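Local coordinates for SusD superfamily protein (Bacteroides vulgatus ATCC 8482, PDB 3JQ0) that probably binds nutrients, most likely glycans, at the outer membrane of a gut bacterium as a member of the SusD family, at residues T246-K251 and L356-I361; N240-F245 and R363-L368. All coordinates share one frame; numbering follows the deposited sequence. Where two conformers were deposited one is given.

Interaction 1 of 2, residues T246-K251 and L356-I361; sequences TIHNGK and LDDFPI
Ile247 and Phe359 face each other as a hydrogen-bonded pair in the short two-stranded antiparallel sheet that this SusD-family protein carries amid its helices. Ile247 N donates to Phe359 O at 2.8 Å, and Phe359 N returns a bond to Ile247 O. On the face of this pair, CG1 of Ile247 packs against CG1 of Ile361 at 3.7 Å. Thr246, in the neighbouring non-hydrogen-bonded pair with Pro360, turns OG1 anti to its backbone N (chi1 -174°), which brings the hydroxyl to 3.5 Å from Asp358 CB.

Beyond the paired strands, side chains take over the bonding. The carboxylate of Asp358 leans over residues 248-249, and its OD1 accepts from Asn249 N at 3.0 Å, met from above the carboxylate plane. The same oxygen also makes a salt bridge to Lys238, which would tend to keep the carboxylate ionised. Asn249 reciprocates: ND2 donates to a lone pair of Asp357 O at 2.8 Å, with that oxygen close to the amide plane. Further out, Leu356 lays CD1 against Lys251 N and CD2 against the carbonyl carbon of Gly250. His248 NE2 bonds to Glu253, and its backbone N to a glycerol that probably came from the crystallisation liquor. On the Thr246 side, one water donates to Asp358 OD2 at 2.8 Å and lies 3.2 Å from Thr246 OG1.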
loop_
_atom_site.group_PDB
_atom_site.type_symbol
_atom_site.label_atom_id
_atom_site.label_comp_id
_atom_site.label_asym_id
_atom_site.label_seq_id
_atom_site.Cartn_x
_atom_site.Cartn_y
_atom_site.Cartn_z
ATOM N N THR A 246 -6.923 8.530 -1.555
ATOM C CA THR A 246 -6.518 7.930 -2.817
ATOM C C THR A 246 -5.711 8.939 -3.631
ATOM O O THR A 246 -6.043 10.121 -3.646
ATOM C CB THR A 246 -7.790 7.425 -3.571
ATOM O OG1 THR A 246 -7.374 6.713 -4.727
ATOM C CG2 THR A 246 -8.779 8.547 -3.930
ATOM N N ILE A 247 -4.649 8.459 -4.257
ATOM C CA ILE A 247 -3.787 9.309 -5.076
ATOM C C ILE A 247 -4.429 9.472 -6.452
ATOM O O ILE A 247 -4.623 8.495 -7.178
ATOM C CB ILE A 247 -2.387 8.724 -5.253
ATOM C CG1 ILE A 247 -1.681 8.509 -3.940
ATOM C CG2 ILE A 247 -1.540 9.564 -6.200
ATOM C CD1 ILE A 247 -1.451 9.674 -3.130
ATOM N N HIS A 248 -4.794 10.706 -6.807
ATOM C CA HIS A 248 -5.362 11.006 -8.117
ATOM C C HIS A 248 -4.315 10.984 -9.209
ATOM O O HIS A 248 -3.382 11.753 -9.166
ATOM C CB HIS A 248 -6.042 12.366 -8.109
ATOM C CG HIS A 248 -6.566 12.751 -9.471
ATOM N ND1 HIS A 248 -7.652 12.154 -10.081
ATOM C CD2 HIS A 248 -6.010 13.529 -10.410
ATOM C CE1 HIS A 248 -7.836 12.696 -11.268
ATOM N NE2 HIS A 248 -6.824 13.485 -11.517
ATOM N N ASN A 249 -4.488 10.062 -10.163
ATOM C CA ASN A 249 -3.721 10.051 -11.402
ATOM C C ASN A 249 -4.701 10.343 -12.543
ATOM O O ASN A 249 -5.915 10.273 -12.378
ATOM C CB ASN A 249 -3.003 8.721 -11.587
ATOM C CG ASN A 249 -2.117 8.381 -10.412
ATOM O OD1 ASN A 249 -1.169 9.121 -10.103
ATOM N ND2 ASN A 249 -2.410 7.269 -9.731
ATOM N N GLY A 250 -4.169 10.707 -13.698
ATOM C CA GLY A 250 -5.075 10.982 -14.792
ATOM C C GLY A 250 -4.389 11.457 -16.025
ATOM O O GLY A 250 -3.235 11.857 -16.007
ATOM N N LYS A 251 -5.143 11.429 -17.121
ATOM C CA LYS A 251 -4.673 11.870 -18.420
ATOM C C LYS A 251 -4.182 13.329 -18.325
ATOM O O LYS A 251 -4.834 14.196 -17.764
ATOM C CB LYS A 251 -5.829 11.746 -19.421
ATOM C CG LYS A 251 -5.495 12.057 -20.890
ATOM C CD LYS A 251 -6.788 12.113 -21.729
ATOM C CE LYS A 251 -6.588 12.501 -23.195
ATOM N NZ LYS A 251 -7.952 12.550 -23.777
ATOM N N LEU A 356 -3.776 4.852 -15.887
ATOM C CA LEU A 356 -4.216 6.135 -15.331
ATOM C C LEU A 356 -5.158 5.973 -14.156
ATOM O O LEU A 356 -5.839 6.921 -13.782
ATOM C CB LEU A 356 -4.854 6.964 -16.440
ATOM C CG LEU A 356 -3.938 7.295 -17.612
ATOM C CD1 LEU A 356 -4.757 8.071 -18.715
ATOM C CD2 LEU A 356 -2.740 8.104 -17.201
ATOM N N ASP A 357 -5.177 4.778 -13.550
ATOM C CA ASP A 357 -5.981 4.572 -12.361
ATOM C C ASP A 357 -5.474 5.426 -11.214
ATOM O O ASP A 357 -4.279 5.718 -11.120
ATOM C CB ASP A 357 -5.901 3.119 -11.880
ATOM C CG ASP A 357 -6.571 2.174 -12.820
ATOM O OD1 ASP A 357 -7.788 2.311 -13.033
ATOM O OD2 ASP A 357 -5.857 1.257 -13.303
ATOM N N ASP A 358 -6.391 5.793 -10.318
ATOM C CA ASP A 358 -5.969 6.306 -9.032
ATOM C C ASP A 358 -5.286 5.204 -8.221
ATOM O O ASP A 358 -5.563 4.028 -8.429
ATOM C CB ASP A 358 -7.175 6.826 -8.218
ATOM C CG ASP A 358 -7.759 8.126 -8.752
ATOM O OD1 ASP A 358 -7.185 8.729 -9.693
ATOM O OD2 ASP A 358 -8.804 8.520 -8.172
ATOM N N PHE A 359 -4.375 5.565 -7.330
ATOM C CA PHE A 359 -3.684 4.603 -6.488
ATOM C C PHE A 359 -4.158 4.736 -5.056
ATOM O O PHE A 359 -3.876 5.731 -4.392
ATOM C CB PHE A 359 -2.179 4.773 -6.526
ATOM C CG PHE A 359 -1.448 3.754 -5.717
ATOM C CD1 PHE A 359 -1.628 2.403 -5.983
ATOM C CD2 PHE A 359 -0.633 4.099 -4.679
ATOM C CE1 PHE A 359 -0.960 1.446 -5.282
ATOM C CE2 PHE A 359 0.048 3.111 -3.963
ATOM C CZ PHE A 359 -0.134 1.776 -4.267
ATOM N N PRO A 360 -4.958 3.780 -4.553
ATOM C CA PRO A 360 -5.473 3.917 -3.175
ATOM C C PRO A 360 -4.351 3.852 -2.151
ATOM O O PRO A 360 -3.446 3.038 -2.278
ATOM C CB PRO A 360 -6.404 2.703 -3.027
ATOM C CG PRO A 360 -6.705 2.234 -4.423
ATOM C CD PRO A 360 -5.453 2.552 -5.208
ATOM N N ILE A 361 -4.454 4.693 -1.133
ATOM C CA ILE A 361 -3.579 4.673 0.053
ATOM C C ILE A 361 -4.316 4.038 1.209
ATOM O O ILE A 361 -3.843 3.085 1.848
ATOM C CB ILE A 361 -3.019 6.071 0.388
ATOM C CG1 ILE A 361 -2.161 6.620 -0.762
ATOM C CG2 ILE A 361 -2.272 6.052 1.713
ATOM C CD1 ILE A 361 -0.903 5.860 -1.021
HETATM O O HOH W 1 -10.091 6.734 -6.498
#

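Interaction 2 of 2, residues N240-F245 and R363-L368; sequences NKEMIF and RYADCL
Met243 (a selenomethionine) and Arg363 form an antiparallel non-hydrogen-bonded pair, entered by a type I turn that spans Asn240 to Met243 and followed by a helix for which Arg363 is the N-cap; just past the pair, Ile244 and Phe245 both face Tyr362 in a classic beta bulge. Next to this pair, Tyr364 N donates to Glu242 O at 2.8 Å, an amide of the first helical turn satisfied by a carbonyl of the 240-243 turn. With CG anti to its backbone N (chi1 -174°), the Glu242 side chain passes beside Tyr364 CB and sets OE2 over the first residues. There OE2 takes two donors from opposite faces of the carboxylate plane: Ala365 N at 3.2 Å, and Arg363 NH1 at 2.9 Å in a salt bridge. OE2 lies at the guanidinium edge, in its plane, although the two flat groups are tilted 51° apart. An alanine at Glu242 would probably leave Ala365 N without this acceptor and take one counter-charge from Arg363. The Asx turn, Asn240 OD1 to Glu242 N at 3.0 Å, holds this backbone. Ile244 points toward the helix start, its CD1 3.7 Å from Arg363 C and close to Cys367 CB. Outward, Glu242 OE1 pairs with Arg392 of helix 383-394, and Arg363 with Glu441 and Glu445. Ile244 and Cys367 both rest on Met187 of helix 182-199, while Ile232 of helix 229-233 touches Glu242, Met243 and Arg363.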
loop_
_atom_site.group_PDB
_atom_site.type_symbol
_atom_site.label_atom_id
_atom_site.label_comp_id
_atom_site.label_asym_id
_atom_site.label_seq_id
_atom_site.Cartn_x
_atom_site.Cartn_y
_atom_site.Cartn_z
ATOM N N ASN A 240 -14.865 6.555 -5.171
ATOM C CA ASN A 240 -16.007 5.812 -4.634
ATOM C C ASN A 240 -15.925 5.788 -3.096
ATOM O O ASN A 240 -14.956 6.249 -2.483
ATOM C CB ASN A 240 -16.048 4.417 -5.224
ATOM C CG ASN A 240 -14.797 3.651 -4.937
ATOM O OD1 ASN A 240 -14.502 3.353 -3.778
ATOM N ND2 ASN A 240 -14.038 3.293 -5.995
ATOM N N LYS A 241 -16.971 5.292 -2.472
ATOM C CA LYS A 241 -17.100 5.394 -1.011
ATOM C C LYS A 241 -16.122 4.543 -0.253
ATOM O O LYS A 241 -15.954 4.724 0.961
ATOM C CB LYS A 241 -18.506 4.970 -0.565
ATOM C CG LYS A 241 -18.848 3.526 -0.948
ATOM N N GLU A 242 -15.424 3.627 -0.920
ATOM C CA GLU A 242 -14.395 2.879 -0.256
ATOM C C GLU A 242 -13.134 3.693 -0.047
ATOM O O GLU A 242 -12.305 3.359 0.814
ATOM C CB GLU A 242 -14.131 1.599 -0.993
ATOM C CG GLU A 242 -13.150 0.712 -0.216
ATOM C CD GLU A 242 -13.295 -0.735 -0.329
ATOM O OE1 GLU A 242 -14.330 -1.141 -0.885
ATOM O OE2 GLU A 242 -12.409 -1.447 0.203
HETATM N N MSE A 243 -12.929 4.730 -0.833
HETATM C CA MSE A 243 -11.726 5.521 -0.743
HETATM C C MSE A 243 -11.739 6.493 0.417
HETATM O O MSE A 243 -12.609 7.353 0.526
HETATM C CB MSE A 243 -11.510 6.292 -2.039
HETATM C CG MSE A 243 -11.411 5.410 -3.273
HETATM SE SE MSE A 243 -9.929 4.164 -3.148
HETATM C CE MSE A 243 -10.357 3.085 -4.619
ATOM N N ILE A 244 -10.793 6.317 1.329
ATOM C CA ILE A 244 -10.540 7.257 2.408
ATOM C C ILE A 244 -9.493 8.276 1.944
ATOM O O ILE A 244 -9.727 9.486 2.059
ATOM C CB ILE A 244 -10.078 6.519 3.702
ATOM C CG1 ILE A 244 -11.171 5.563 4.213
ATOM C CG2 ILE A 244 -9.646 7.546 4.756
ATOM C CD1 ILE A 244 -10.580 4.463 5.085
ATOM N N PHE A 245 -8.372 7.770 1.401
ATOM C CA PHE A 245 -7.363 8.644 0.796
ATOM C C PHE A 245 -6.826 7.900 -0.398
ATOM O O PHE A 245 -6.407 6.747 -0.294
ATOM C CB PHE A 245 -6.254 9.014 1.773
ATOM C CG PHE A 245 -5.185 9.891 1.166
ATOM C CD1 PHE A 245 -5.528 11.069 0.467
ATOM C CD2 PHE A 245 -3.846 9.584 1.264
ATOM C CE1 PHE A 245 -4.562 11.857 -0.117
ATOM C CE2 PHE A 245 -2.891 10.381 0.689
ATOM C CZ PHE A 245 -3.231 11.517 0.015
ATOM N N ARG A 363 -8.150 2.500 2.121
ATOM C CA ARG A 363 -9.462 2.008 1.719
ATOM C C ARG A 363 -10.260 1.546 2.899
ATOM O O ARG A 363 -9.666 1.103 3.909
ATOM C CB ARG A 363 -9.274 0.706 0.743
ATOM C CG ARG A 363 -8.752 1.014 -0.588
ATOM C CD ARG A 363 -9.025 0.007 -1.551
ATOM N NE ARG A 363 -8.243 -1.216 -1.516
ATOM C CZ ARG A 363 -8.730 -2.415 -1.260
ATOM N NH1 ARG A 363 -9.934 -2.636 -0.763
ATOM N NH2 ARG A 363 -7.952 -3.455 -1.509
ATOM N N TYR A 364 -11.589 1.513 2.790
ATOM C CA TYR A 364 -12.390 1.064 3.905
ATOM C C TYR A 364 -12.085 -0.406 4.311
ATOM O O TYR A 364 -12.118 -0.710 5.501
ATOM C CB TYR A 364 -13.870 1.275 3.656
ATOM C CG TYR A 364 -14.709 1.076 4.887
ATOM C CD1 TYR A 364 -14.610 1.941 5.950
ATOM C CD2 TYR A 364 -15.607 0.032 5.012
ATOM C CE1 TYR A 364 -15.372 1.764 7.089
ATOM C CE2 TYR A 364 -16.386 -0.138 6.135
ATOM C CZ TYR A 364 -16.268 0.729 7.176
ATOM O OH TYR A 364 -16.998 0.595 8.331
ATOM N N ALA A 365 -11.757 -1.299 3.371
ATOM C CA ALA A 365 -11.394 -2.660 3.789
ATOM C C ALA A 365 -10.177 -2.628 4.712
ATOM O O ALA A 365 -10.010 -3.516 5.549
ATOM C CB ALA A 365 -11.138 -3.571 2.604
ATOM N N ASP A 366 -9.265 -1.672 4.483
ATOM C CA ASP A 366 -8.057 -1.511 5.325
ATOM C C ASP A 366 -8.484 -1.104 6.730
ATOM O O ASP A 366 -8.010 -1.688 7.708
ATOM C CB ASP A 366 -7.144 -0.469 4.630
ATOM C CG ASP A 366 -5.734 -0.375 5.151
ATOM O OD1 ASP A 366 -5.333 -1.194 6.002
ATOM O OD2 ASP A 366 -5.032 0.516 4.636
ATOM N N CYS A 367 -9.397 -0.137 6.843
ATOM C CA CYS A 367 -9.965 0.219 8.147
ATOM C C CYS A 367 -10.466 -1.054 8.850
ATOM O O CYS A 367 -10.158 -1.302 9.994
ATOM C CB CYS A 367 -11.084 1.243 7.929
ATOM S SG CYS A 367 -12.027 1.625 9.420
ATOM N N LEU A 368 -11.311 -1.814 8.179
ATOM C CA LEU A 368 -11.906 -2.985 8.821
ATOM C C LEU A 368 -10.861 -4.002 9.274
ATOM O O LEU A 368 -10.968 -4.542 10.374
ATOM C CB LEU A 368 -12.942 -3.657 7.885
ATOM C CG LEU A 368 -14.189 -2.840 7.583
ATOM C CD1 LEU A 368 -15.121 -3.693 6.672
ATOM C CD2 LEU A 368 -14.901 -2.368 8.862
#

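Overall arrangement
From the N terminus, the chain passes several helices before reaching 240-245, the first half of interaction 2, and continues, after a corner at Ile244 and Phe245, into 246-251, the first half of interaction 1. More than a hundred residues later it returns antiparallel through 356-361, closing the inner loop, and then through 363-368, closing the outer one; interaction 1 is therefore nested within interaction 2. Strands 243-247 and 359-363 are thus joined as one antiparallel pair interrupted by a bulge, and helix 364-377 follows from the second. The contacts meet where Pro360 CG packs on Met243 CE and Ile361 N probably bonds to Phe245 O. Two short strands thus close a helix-rich chain on itself.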